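Local coordinates for protein PAN2-PAN3 deadenylation complex catalytic subunit pan2 (Neurospora crassa, PDB 4CZX) that probably shortens the poly(A) tails of messenger RNAs as the catalytic subunit of the PAN2-PAN3 deadenylase, its N-terminal WD40 domain being the part described here, at residues A[32-37]-A[78-83]; A[106-111]-A[135-140]; A[191-196]-A[211-216]; A[266-271]-A[282-287]. One frame throughout, in Å; residues are numbered along the deposited sequence.

Interaction 1 (A[32-37]-A[78-83]); sequences TIAFDN and FLFVDK
In this WD40 beta-propeller, Phe-78 and Phe-80 pack on residues 32-36 where the first strands of two neighbouring blades run side by side. The short strands 32-35 and 78-80 are nearly parallel, 14° apart, and no direct hydrogen bond crosses between them. The phenylalanine rings of one strand pack on side chains and backbone of the other. The Phe-80 ring carries the contact. Asp-36 CA sits squarely over one face, 3.6 Å from the centre of the Phe-80 ring and 5° off its normal, which makes a CH-pi contact. The Phe-35 carbonyl O comes 3.2 Å from Phe-80 CE2. Ala-34 CB lies at the ring edge, in plane, 3.8 Å from Phe-80 CE2. The Asp-36 carboxylate is tilted 32° from the ring, with OD1 3.3 Å from Phe-80 CD1. Asp-36 CG, anti to the backbone N, lies 3.4 Å from the same Phe-80 CD1. The charge is matched outside the contact, because Asp-36 OD2 forms a salt bridge with Arg-98 and accepts a hydrogen bond from Trp-43 NE1. An alanine in place of Phe-80 would probably open a gap beside Ala-34 CB and under Asp-36 CA, and take away the CH-pi contact. Phe-78 repeats the packing nearer the start of the strands: its CD2 is 3.9 Å from Ala-34 CB and its CE2 is 3.7 Å from Thr-32 CG2. One water links the strands there, 2.9 Å from both Thr-32 OG1 and Phe-78 N.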
# COMPACT_ATOMS: atom_id res chain seq x y z
N THR A 32 29.27 -1.52 -7.90
CA THR A 32 30.06 -1.46 -9.13
C THR A 32 29.80 -0.12 -9.81
O THR A 32 28.76 0.51 -9.58
CB THR A 32 29.72 -2.64 -10.08
OG1 THR A 32 30.59 -2.63 -11.22
CG2 THR A 32 28.26 -2.56 -10.56
N ILE A 33 30.76 0.35 -10.61
CA ILE A 33 30.53 1.50 -11.49
C ILE A 33 31.12 1.22 -12.86
O ILE A 33 32.08 0.45 -12.99
CB ILE A 33 31.15 2.81 -10.92
CG1 ILE A 33 32.68 2.80 -11.05
CG2 ILE A 33 30.72 3.04 -9.44
CD1 ILE A 33 33.34 4.03 -10.46
N ALA A 34 30.54 1.83 -13.89
CA ALA A 34 31.07 1.71 -15.25
C ALA A 34 30.62 2.86 -16.14
O ALA A 34 29.44 3.22 -16.17
CB ALA A 34 30.65 0.38 -15.89
N PHE A 35 31.57 3.43 -16.87
CA PHE A 35 31.27 4.37 -17.93
C PHE A 35 30.53 3.69 -19.08
O PHE A 35 30.96 2.65 -19.56
CB PHE A 35 32.56 5.00 -18.46
CG PHE A 35 33.10 6.09 -17.60
CD1 PHE A 35 32.52 7.35 -17.61
CD2 PHE A 35 34.20 5.87 -16.78
CE1 PHE A 35 33.01 8.37 -16.82
CE2 PHE A 35 34.71 6.88 -15.99
CZ PHE A 35 34.12 8.13 -16.01
N ASP A 36 29.42 4.29 -19.51
CA ASP A 36 28.75 3.87 -20.74
C ASP A 36 29.67 4.14 -21.93
O ASP A 36 30.58 4.97 -21.86
CB ASP A 36 27.43 4.65 -20.91
CG ASP A 36 26.40 3.91 -21.73
OD1 ASP A 36 26.75 3.28 -22.76
OD2 ASP A 36 25.21 3.96 -21.35
N ASN A 37 29.41 3.50 -23.06
CA ASN A 37 30.14 3.92 -24.26
C ASN A 37 29.33 4.88 -25.14
O ASN A 37 29.73 5.17 -26.26
CB ASN A 37 30.62 2.70 -25.07
CG ASN A 37 29.53 1.71 -25.38
OD1 ASN A 37 28.35 2.05 -25.40
ND2 ASN A 37 29.92 0.46 -25.62
N PHE A 78 27.89 -4.09 -15.22
CA PHE A 78 27.23 -3.51 -16.40
C PHE A 78 27.93 -3.96 -17.68
O PHE A 78 29.15 -4.21 -17.68
CB PHE A 78 27.26 -1.98 -16.37
CG PHE A 78 26.62 -1.36 -15.17
CD1 PHE A 78 25.25 -1.18 -15.10
CD2 PHE A 78 27.42 -0.86 -14.14
CE1 PHE A 78 24.67 -0.56 -13.98
CE2 PHE A 78 26.85 -0.25 -13.02
CZ PHE A 78 25.47 -0.10 -12.95
N LEU A 79 27.18 -4.07 -18.77
CA LEU A 79 27.76 -4.08 -20.12
C LEU A 79 26.91 -3.19 -21.01
O LEU A 79 25.72 -2.99 -20.74
CB LEU A 79 27.84 -5.49 -20.71
CG LEU A 79 28.94 -6.45 -20.26
CD1 LEU A 79 28.77 -7.76 -21.01
CD2 LEU A 79 30.34 -5.87 -20.49
N PHE A 80 27.51 -2.67 -22.08
CA PHE A 80 26.86 -1.68 -22.92
C PHE A 80 26.85 -2.05 -24.39
O PHE A 80 27.89 -2.44 -24.95
CB PHE A 80 27.55 -0.32 -22.75
CG PHE A 80 27.64 0.11 -21.33
CD1 PHE A 80 26.54 0.69 -20.71
CD2 PHE A 80 28.80 -0.09 -20.59
CE1 PHE A 80 26.59 1.07 -19.37
CE2 PHE A 80 28.87 0.29 -19.26
CZ PHE A 80 27.76 0.87 -18.65
N VAL A 81 25.67 -1.93 -25.01
CA VAL A 81 25.51 -2.10 -26.45
C VAL A 81 24.66 -0.96 -27.00
O VAL A 81 24.15 -0.13 -26.25
CB VAL A 81 24.87 -3.45 -26.81
CG1 VAL A 81 25.69 -4.61 -26.19
CG2 VAL A 81 23.44 -3.52 -26.32
N ASP A 82 24.52 -0.90 -28.32
CA ASP A 82 23.77 0.20 -28.93
C ASP A 82 22.33 0.31 -28.41
O ASP A 82 21.87 1.40 -28.09
CB ASP A 82 23.76 0.04 -30.46
CG ASP A 82 25.12 0.33 -31.07
OD1 ASP A 82 25.95 0.98 -30.40
OD2 ASP A 82 25.37 -0.10 -32.22
N LYS A 83 21.64 -0.82 -28.29
CA LYS A 83 20.22 -0.80 -27.91
C LYS A 83 19.98 -0.45 -26.44
O LYS A 83 18.93 0.11 -26.08
CB LYS A 83 19.56 -2.14 -28.21
CG LYS A 83 19.25 -2.38 -29.69
CD LYS A 83 19.18 -3.88 -29.97
CE LYS A 83 18.30 -4.22 -31.16
NZ LYS A 83 18.21 -5.71 -31.33
O HOH W 1 30.26 -2.87 -14.06

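Interaction 2 (A[106-111]-A[135-140]). With PO4 (phosphate ion), chain D.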
# COMPACT_ATOMS: atom_id res chain seq x y z
N ILE A 106 16.05 -12.29 -18.12
CA ILE A 106 16.37 -13.70 -18.12
C ILE A 106 16.65 -14.14 -16.68
O ILE A 106 17.55 -13.64 -16.02
CB ILE A 106 17.58 -14.01 -19.03
CG1 ILE A 106 17.27 -13.59 -20.48
CG2 ILE A 106 17.92 -15.49 -18.97
CD1 ILE A 106 18.44 -13.80 -21.45
N ARG A 107 15.84 -15.08 -16.20
CA ARG A 107 16.00 -15.59 -14.84
C ARG A 107 16.01 -17.11 -14.95
O ARG A 107 14.99 -17.78 -14.73
CB ARG A 107 14.88 -15.10 -13.92
CG ARG A 107 15.18 -15.29 -12.43
CD ARG A 107 14.06 -14.79 -11.51
NE ARG A 107 14.46 -14.97 -10.12
CZ ARG A 107 15.18 -14.09 -9.42
NH1 ARG A 107 15.56 -12.94 -9.97
NH2 ARG A 107 15.54 -14.36 -8.17
N HIS A 108 17.17 -17.64 -15.32
CA HIS A 108 17.36 -19.05 -15.64
C HIS A 108 17.69 -19.84 -14.36
O HIS A 108 18.33 -19.30 -13.46
CB HIS A 108 18.48 -19.18 -16.68
CG HIS A 108 18.62 -20.54 -17.28
ND1 HIS A 108 19.31 -21.56 -16.65
CD2 HIS A 108 18.23 -21.04 -18.47
CE1 HIS A 108 19.31 -22.63 -17.43
NE2 HIS A 108 18.66 -22.34 -18.54
N GLU A 109 17.23 -21.09 -14.28
CA GLU A 109 17.47 -21.93 -13.11
C GLU A 109 18.95 -22.13 -12.80
O GLU A 109 19.32 -22.33 -11.65
CB GLU A 109 16.82 -23.30 -13.29
CG GLU A 109 15.31 -23.28 -13.23
CD GLU A 109 14.70 -24.68 -13.32
OE1 GLU A 109 15.46 -25.67 -13.21
OE2 GLU A 109 13.47 -24.78 -13.51
N SER A 110 19.80 -22.08 -13.82
CA SER A 110 21.23 -22.30 -13.61
C SER A 110 21.94 -21.01 -13.19
O SER A 110 23.15 -21.00 -12.99
CB SER A 110 21.88 -22.85 -14.88
OG SER A 110 21.39 -24.15 -15.17
N MET A 111 21.18 -19.93 -13.06
CA MET A 111 21.73 -18.69 -12.53
C MET A 111 21.59 -18.68 -11.02
O MET A 111 20.59 -18.20 -10.49
CB MET A 111 21.04 -17.47 -13.16
CG MET A 111 21.20 -17.40 -14.65
SD MET A 111 20.24 -16.05 -15.38
CE MET A 111 20.81 -16.11 -17.08
N LYS A 135 28.29 -23.85 -13.58
CA LYS A 135 27.69 -23.71 -14.90
C LYS A 135 27.98 -22.32 -15.45
O LYS A 135 28.11 -21.36 -14.70
CB LYS A 135 26.18 -23.92 -14.86
CG LYS A 135 25.72 -25.36 -15.05
CD LYS A 135 25.53 -26.05 -13.72
CE LYS A 135 24.53 -27.21 -13.84
NZ LYS A 135 23.12 -26.73 -13.96
N MET A 136 28.11 -22.24 -16.78
CA MET A 136 28.13 -20.96 -17.47
C MET A 136 27.00 -20.93 -18.49
O MET A 136 26.55 -21.98 -18.94
CB MET A 136 29.47 -20.71 -18.18
CG MET A 136 30.69 -20.84 -17.29
SD MET A 136 32.20 -20.31 -18.13
CE MET A 136 32.33 -21.55 -19.42
N LEU A 137 26.53 -19.74 -18.84
CA LEU A 137 25.46 -19.62 -19.82
C LEU A 137 25.85 -18.66 -20.92
O LEU A 137 26.47 -17.63 -20.68
CB LEU A 137 24.15 -19.15 -19.17
CG LEU A 137 23.57 -20.05 -18.08
CD1 LEU A 137 23.93 -19.52 -16.71
CD2 LEU A 137 22.06 -20.17 -18.26
N VAL A 138 25.48 -19.02 -22.14
CA VAL A 138 25.67 -18.16 -23.30
C VAL A 138 24.31 -17.54 -23.67
O VAL A 138 23.31 -18.25 -23.81
CB VAL A 138 26.24 -18.95 -24.49
CG1 VAL A 138 26.54 -18.01 -25.63
CG2 VAL A 138 27.51 -19.70 -24.08
N ILE A 139 24.27 -16.22 -23.80
CA ILE A 139 23.02 -15.49 -24.06
C ILE A 139 23.07 -14.73 -25.39
O ILE A 139 24.02 -13.99 -25.65
CB ILE A 139 22.70 -14.50 -22.91
CG1 ILE A 139 22.31 -15.27 -21.65
CG2 ILE A 139 21.60 -13.53 -23.31
CD1 ILE A 139 22.30 -14.44 -20.36
N ASP A 140 22.04 -14.95 -26.22
CA ASP A 140 21.81 -14.17 -27.43
C ASP A 140 21.22 -12.83 -27.00
O ASP A 140 20.10 -12.77 -26.50
CB ASP A 140 20.86 -14.91 -28.39
CG ASP A 140 20.66 -14.19 -29.73
OD1 ASP A 140 20.72 -12.94 -29.81
OD2 ASP A 140 20.41 -14.90 -30.73
P PO4 D . 13.31 -17.65 -7.64
O1 PO4 D . 14.03 -18.95 -7.36
O2 PO4 D . 13.93 -16.55 -6.81
O3 PO4 D . 13.42 -17.32 -9.11
O4 PO4 D . 11.84 -17.80 -7.28
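A type I beta turn from His-108 to Met-111 lies against strand 135-140, with His-108 and Met-111 both touching Leu-137, and it is closed by the Met-111 N to His-108 O bond of 2.9 Å. The turn lies on the link between two propeller blades and packs on the third strand of the next one. Leu-137 is modelled in two conformers, and its contacts are told for one of them. In that conformer Leu-137 CD2 sits over a face of the His-108 ring, 3.6 Å from the centroid and 16° off the normal, a CH-pi contact. His-108 CG is anti to the backbone N (chi1 -170°), which carries the start of the ring toward Leu-137. His-108 ND1 accepts a hydrogen bond from Ser-110 N at 2.9 Å, nearly straight at 164°. An alanine in place of His-108 would probably leave Ser-110 N without this acceptor and, in that conformer, open a gap beside Leu-137 CD2. Deeper in, Ile-106 and Ile-139 meet tip to tip, Ile-106 CD1 lying 3.7 Å from Ile-139 CG2. Met-111 CE lies 4.0 Å from Ile-139 CD1. At the other end Ser-110 OG is 3.3 Å from Lys-135 NZ. Lys-135 NZ forms a salt bridge with Glu-149, and Ser-110 OG a hydrogen bond with it. Arg-107 binds a phosphate, probably from the crystallisation liquor. The contact is thus mostly apolar, with a histidine ring and a charged group toward the Lys-135 end, where Glu-149 would offset the lysine charge.

Interaction 3 (A[191-196]-A[211-216]); sequences HGAFIN and SHRQTH
Ala-193 and Phe-194 touch residues 211-213 at a classic beta bulge, where both face Gly-210 at the edge of a propeller blade. Ala-193 CB presses on the backbone, 3.2 Å from Ser-211 O. The Phe-194 ring meets the same stretch of backbone with its edge, CE1 lying 3.5 Å from His-212 O. The Arg-213 side chain, extended from CG to NE, reaches Phe-194 CB and the Ala-193 carbonyl. Its guanidinium turns one face to Phe-194 CB, which is 3.6 Å from Arg-213 NH2 and offset toward the rim of the group. The Phe-194 ring is also packed on Ala-220 and Leu-222.

The direct bond from Arg-213 NE to Ala-193 O is weak, with an angle of 141°. A water in the guanidinium plane bridges the same two atoms: it donates to Ala-193 O at 2.7 Å and accepts from Arg-213 NE at 3.2 Å. Further out, Arg-213 NH2 is held by Asn-170 O and by a bound MES molecule, probably from the crystallisation liquor. Two more waters bridge Gly-192 and Ser-211 on this largely exposed surface, one of them by a weak bond to Gly-192 O. The other accepts from Gly-192 N at 3.1 Å and lies 2.7 Å from Ser-211 OG.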
# COMPACT_ATOMS: atom_id res chain seq x y z
N HIS A 191 47.54 -13.98 -8.82
CA HIS A 191 47.71 -13.71 -7.39
C HIS A 191 47.42 -14.96 -6.57
O HIS A 191 46.89 -15.94 -7.08
CB HIS A 191 46.80 -12.55 -6.97
CG HIS A 191 46.99 -11.32 -7.81
ND1 HIS A 191 47.80 -10.28 -7.44
CD2 HIS A 191 46.47 -10.98 -9.02
CE1 HIS A 191 47.79 -9.35 -8.38
NE2 HIS A 191 46.99 -9.75 -9.35
N GLY A 192 47.79 -14.93 -5.30
CA GLY A 192 47.72 -16.11 -4.46
C GLY A 192 46.34 -16.66 -4.14
O GLY A 192 46.16 -17.87 -4.12
N ALA A 193 45.36 -15.78 -3.88
CA ALA A 193 44.03 -16.25 -3.47
C ALA A 193 42.88 -15.51 -4.14
O ALA A 193 41.78 -16.06 -4.27
CB ALA A 193 43.88 -16.14 -1.96
N PHE A 194 43.09 -14.26 -4.52
CA PHE A 194 42.02 -13.49 -5.15
C PHE A 194 42.51 -12.42 -6.10
O PHE A 194 43.63 -11.92 -6.00
CB PHE A 194 41.10 -12.83 -4.10
CG PHE A 194 41.74 -11.69 -3.36
CD1 PHE A 194 42.53 -11.93 -2.23
CD2 PHE A 194 41.56 -10.38 -3.77
CE1 PHE A 194 43.13 -10.88 -1.55
CE2 PHE A 194 42.15 -9.32 -3.10
CZ PHE A 194 42.95 -9.58 -1.98
N ILE A 195 41.61 -12.06 -6.99
CA ILE A 195 41.80 -10.99 -7.94
C ILE A 195 40.74 -9.95 -7.61
O ILE A 195 39.56 -10.26 -7.61
CB ILE A 195 41.67 -11.51 -9.37
CG1 ILE A 195 42.95 -12.28 -9.74
CG2 ILE A 195 41.42 -10.36 -10.36
CD1 ILE A 195 42.84 -13.12 -10.98
N ASN A 196 41.16 -8.74 -7.26
CA ASN A 196 40.24 -7.66 -6.94
C ASN A 196 39.79 -6.88 -8.19
O ASN A 196 38.78 -6.17 -8.17
CB ASN A 196 40.90 -6.70 -5.94
CG ASN A 196 39.89 -5.78 -5.29
OD1 ASN A 196 38.87 -6.24 -4.79
ND2 ASN A 196 40.15 -4.48 -5.31
N SER A 211 47.23 -12.45 -1.74
CA SER A 211 47.64 -13.82 -1.44
C SER A 211 46.68 -14.60 -0.55
O SER A 211 46.72 -15.83 -0.54
CB SER A 211 49.02 -13.80 -0.77
OG SER A 211 50.00 -13.28 -1.67
N HIS A 212 45.82 -13.90 0.20
CA HIS A 212 44.87 -14.58 1.09
C HIS A 212 43.56 -13.83 1.22
O HIS A 212 43.56 -12.61 1.41
CB HIS A 212 45.45 -14.78 2.50
CG HIS A 212 46.76 -15.50 2.50
ND1 HIS A 212 47.96 -14.85 2.67
CD2 HIS A 212 47.06 -16.81 2.32
CE1 HIS A 212 48.94 -15.73 2.62
NE2 HIS A 212 48.42 -16.93 2.41
N ARG A 213 42.46 -14.57 1.16
CA ARG A 213 41.17 -13.98 1.46
C ARG A 213 41.04 -13.79 2.98
O ARG A 213 41.81 -14.35 3.77
CB ARG A 213 40.04 -14.83 0.90
CG ARG A 213 39.90 -14.70 -0.62
CD ARG A 213 38.85 -15.64 -1.19
NE ARG A 213 38.78 -15.50 -2.64
CZ ARG A 213 37.98 -14.65 -3.28
NH1 ARG A 213 37.17 -13.88 -2.58
NH2 ARG A 213 37.98 -14.58 -4.61
N GLN A 214 40.07 -12.98 3.35
CA GLN A 214 39.90 -12.53 4.73
C GLN A 214 39.52 -13.68 5.67
O GLN A 214 38.69 -14.53 5.33
CB GLN A 214 38.82 -11.44 4.77
CG GLN A 214 38.58 -10.83 6.14
CD GLN A 214 37.48 -9.79 6.10
OE1 GLN A 214 36.66 -9.76 5.17
NE2 GLN A 214 37.43 -8.95 7.12
N THR A 215 40.16 -13.69 6.84
CA THR A 215 39.77 -14.55 7.95
C THR A 215 39.75 -13.71 9.22
O THR A 215 40.15 -12.55 9.19
CB THR A 215 40.73 -15.72 8.16
OG1 THR A 215 41.93 -15.23 8.78
CG2 THR A 215 41.08 -16.38 6.83
N HIS A 216 39.32 -14.29 10.34
CA HIS A 216 39.39 -13.51 11.57
C HIS A 216 40.82 -13.32 12.05
O HIS A 216 41.06 -12.48 12.92
CB HIS A 216 38.52 -14.11 12.69
CG HIS A 216 39.09 -15.33 13.36
ND1 HIS A 216 38.83 -16.61 12.91
CD2 HIS A 216 39.86 -15.47 14.47
CE1 HIS A 216 39.42 -17.48 13.71
NE2 HIS A 216 40.05 -16.81 14.66
O HOH W 2 49.42 -12.57 -4.21
O HOH W 3 48.46 -18.19 -1.56
O HOH W 4 40.73 -18.06 -2.82

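Interaction 4 (A[266-271]-A[282-287]); sequences GQIHVT and CYTQPQ
Gly-266 and Thr-284 mark the open end of a beta hairpin, where packing is tight; strands 267-272 and 279-283 form it in one propeller blade. The Gly-266 carbonyl O is gripped twice by Thr-284. The OG1 hydroxyl of Thr-284 donates at 2.7 Å to Gly-266 O, in the carbonyl plane and on a lone pair. The amide Thr-284 N donates to the same Gly-266 O at 3.2 Å, from 45° above that plane. Gly-266 has left-handed backbone angles, and any CB there would run into Thr-284 OG1 and Pro-286 CD. Two residues on, Ile-268 and Cys-282 form an antiparallel hydrogen-bonded pair. Ile-268 N donates to Cys-282 O at 2.9 Å, and Cys-282 N donates back to Ile-268 O at 3.0 Å. On the buried side of this pair Ile-268 CB lies 3.8 Å from Cys-282 SG, and Trp-9 packs on Cys-282 and Thr-284.

The other side is looser. Gln-267 and the exposed Tyr-283 lie side by side and point the same way, with Gln-267 CD 3.5 Å from Tyr-283 CE1. The amide and ring planes are 55° apart. His-269 NE2 donates to Gln-267 OE1 at 2.9 Å, which would help to set the rotation of the amide. The hairpin is therefore held by backbone bonds between the strands and by the Thr-284 hydroxyl, while the Gln-267 and Tyr-283 side chains meet by van der Waals contact.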
# COMPACT_ATOMS: atom_id res chain seq x y z
N GLY A 266 43.04 6.40 -2.97
CA GLY A 266 42.78 7.25 -4.13
C GLY A 266 44.02 7.78 -4.82
O GLY A 266 43.93 8.69 -5.65
N GLN A 267 45.18 7.24 -4.47
CA GLN A 267 46.41 7.57 -5.18
C GLN A 267 46.43 6.82 -6.51
O GLN A 267 46.16 5.63 -6.56
CB GLN A 267 47.65 7.22 -4.36
CG GLN A 267 48.94 7.46 -5.12
CD GLN A 267 50.18 7.21 -4.27
OE1 GLN A 267 51.30 7.18 -4.79
NE2 GLN A 267 49.98 7.03 -2.97
N ILE A 268 46.75 7.54 -7.58
CA ILE A 268 46.70 6.99 -8.93
C ILE A 268 48.04 7.14 -9.65
O ILE A 268 48.65 8.22 -9.61
CB ILE A 268 45.60 7.66 -9.77
CG1 ILE A 268 44.22 7.40 -9.15
CG2 ILE A 268 45.64 7.17 -11.20
CD1 ILE A 268 43.11 8.09 -9.89
N HIS A 269 48.51 6.06 -10.27
CA HIS A 269 49.67 6.13 -11.16
C HIS A 269 49.24 5.84 -12.58
O HIS A 269 48.51 4.87 -12.82
CB HIS A 269 50.76 5.13 -10.75
CG HIS A 269 51.40 5.43 -9.43
ND1 HIS A 269 52.57 4.82 -9.03
CD2 HIS A 269 51.04 6.25 -8.42
CE1 HIS A 269 52.90 5.26 -7.83
NE2 HIS A 269 51.99 6.13 -7.44
N VAL A 270 49.68 6.67 -13.52
CA VAL A 270 49.47 6.40 -14.93
C VAL A 270 50.82 5.93 -15.44
O VAL A 270 51.77 6.71 -15.51
CB VAL A 270 48.97 7.64 -15.70
CG1 VAL A 270 48.75 7.29 -17.16
CG2 VAL A 270 47.68 8.15 -15.09
N THR A 271 50.91 4.64 -15.75
CA THR A 271 52.22 4.01 -15.95
C THR A 271 52.32 3.22 -17.24
O THR A 271 51.48 2.37 -17.53
CB THR A 271 52.55 3.05 -14.79
OG1 THR A 271 52.40 3.74 -13.55
CG2 THR A 271 53.97 2.52 -14.93
N CYS A 282 49.18 11.16 -9.40
CA CYS A 282 48.23 12.14 -8.91
C CYS A 282 47.44 11.59 -7.73
O CYS A 282 47.47 10.39 -7.43
CB CYS A 282 47.28 12.58 -10.03
SG CYS A 282 46.34 11.24 -10.77
N TYR A 283 46.76 12.48 -7.04
CA TYR A 283 46.00 12.11 -5.87
C TYR A 283 44.57 12.58 -6.03
O TYR A 283 44.30 13.57 -6.71
CB TYR A 283 46.64 12.69 -4.61
CG TYR A 283 48.06 12.24 -4.38
CD1 TYR A 283 48.34 11.03 -3.76
CD2 TYR A 283 49.13 13.03 -4.77
CE1 TYR A 283 49.64 10.62 -3.54
CE2 TYR A 283 50.44 12.63 -4.56
CZ TYR A 283 50.69 11.42 -3.95
OH TYR A 283 51.98 11.01 -3.73
N THR A 284 43.65 11.83 -5.43
CA THR A 284 42.26 12.23 -5.35
C THR A 284 41.94 12.36 -3.87
O THR A 284 42.76 12.01 -3.03
CB THR A 284 41.33 11.22 -6.04
OG1 THR A 284 41.51 9.93 -5.46
CG2 THR A 284 41.66 11.13 -7.54
N GLN A 285 40.76 12.88 -3.54
CA GLN A 285 40.45 13.09 -2.12
C GLN A 285 39.21 12.34 -1.71
O GLN A 285 38.22 12.95 -1.33
CB GLN A 285 40.26 14.58 -1.83
CG GLN A 285 41.13 15.50 -2.65
CD GLN A 285 42.61 15.30 -2.40
OE1 GLN A 285 43.00 14.80 -1.34
NE2 GLN A 285 43.43 15.67 -3.37
N PRO A 286 39.25 11.00 -1.80
CA PRO A 286 38.02 10.28 -1.43
C PRO A 286 37.73 10.43 0.06
O PRO A 286 38.66 10.47 0.86
CB PRO A 286 38.34 8.83 -1.80
CG PRO A 286 39.83 8.73 -1.71
CD PRO A 286 40.38 10.09 -2.04
N GLN A 287 36.46 10.54 0.42
CA GLN A 287 36.09 10.61 1.82
C GLN A 287 36.40 9.28 2.49
O GLN A 287 36.95 9.24 3.59
CB GLN A 287 34.60 10.96 1.98
CG GLN A 287 34.16 11.07 3.44
CD GLN A 287 32.68 11.38 3.60
OE1 GLN A 287 31.91 11.36 2.63
NE2 GLN A 287 32.28 11.65 4.83

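All four contacts belong to one propeller and follow each other along the chain without touching. Interactions 1 and 2 join neighbouring blades, interaction 1 by parallel packing near the middle and interaction 2 through a blade-to-blade link further out. Their nearest atoms are about 8 Å apart. Interactions 3 and 4 act each within one blade, at a bulge and in a hairpin, and their centres are about 23 Å apart. Interactions 2 and 4 lie on opposite sides of the chain's centre, about 38 Å between centres. The metal-dependent exonuclease site belongs to another domain of PAN2. The phosphate at interaction 2 and the MES at interaction 3 mark no known site.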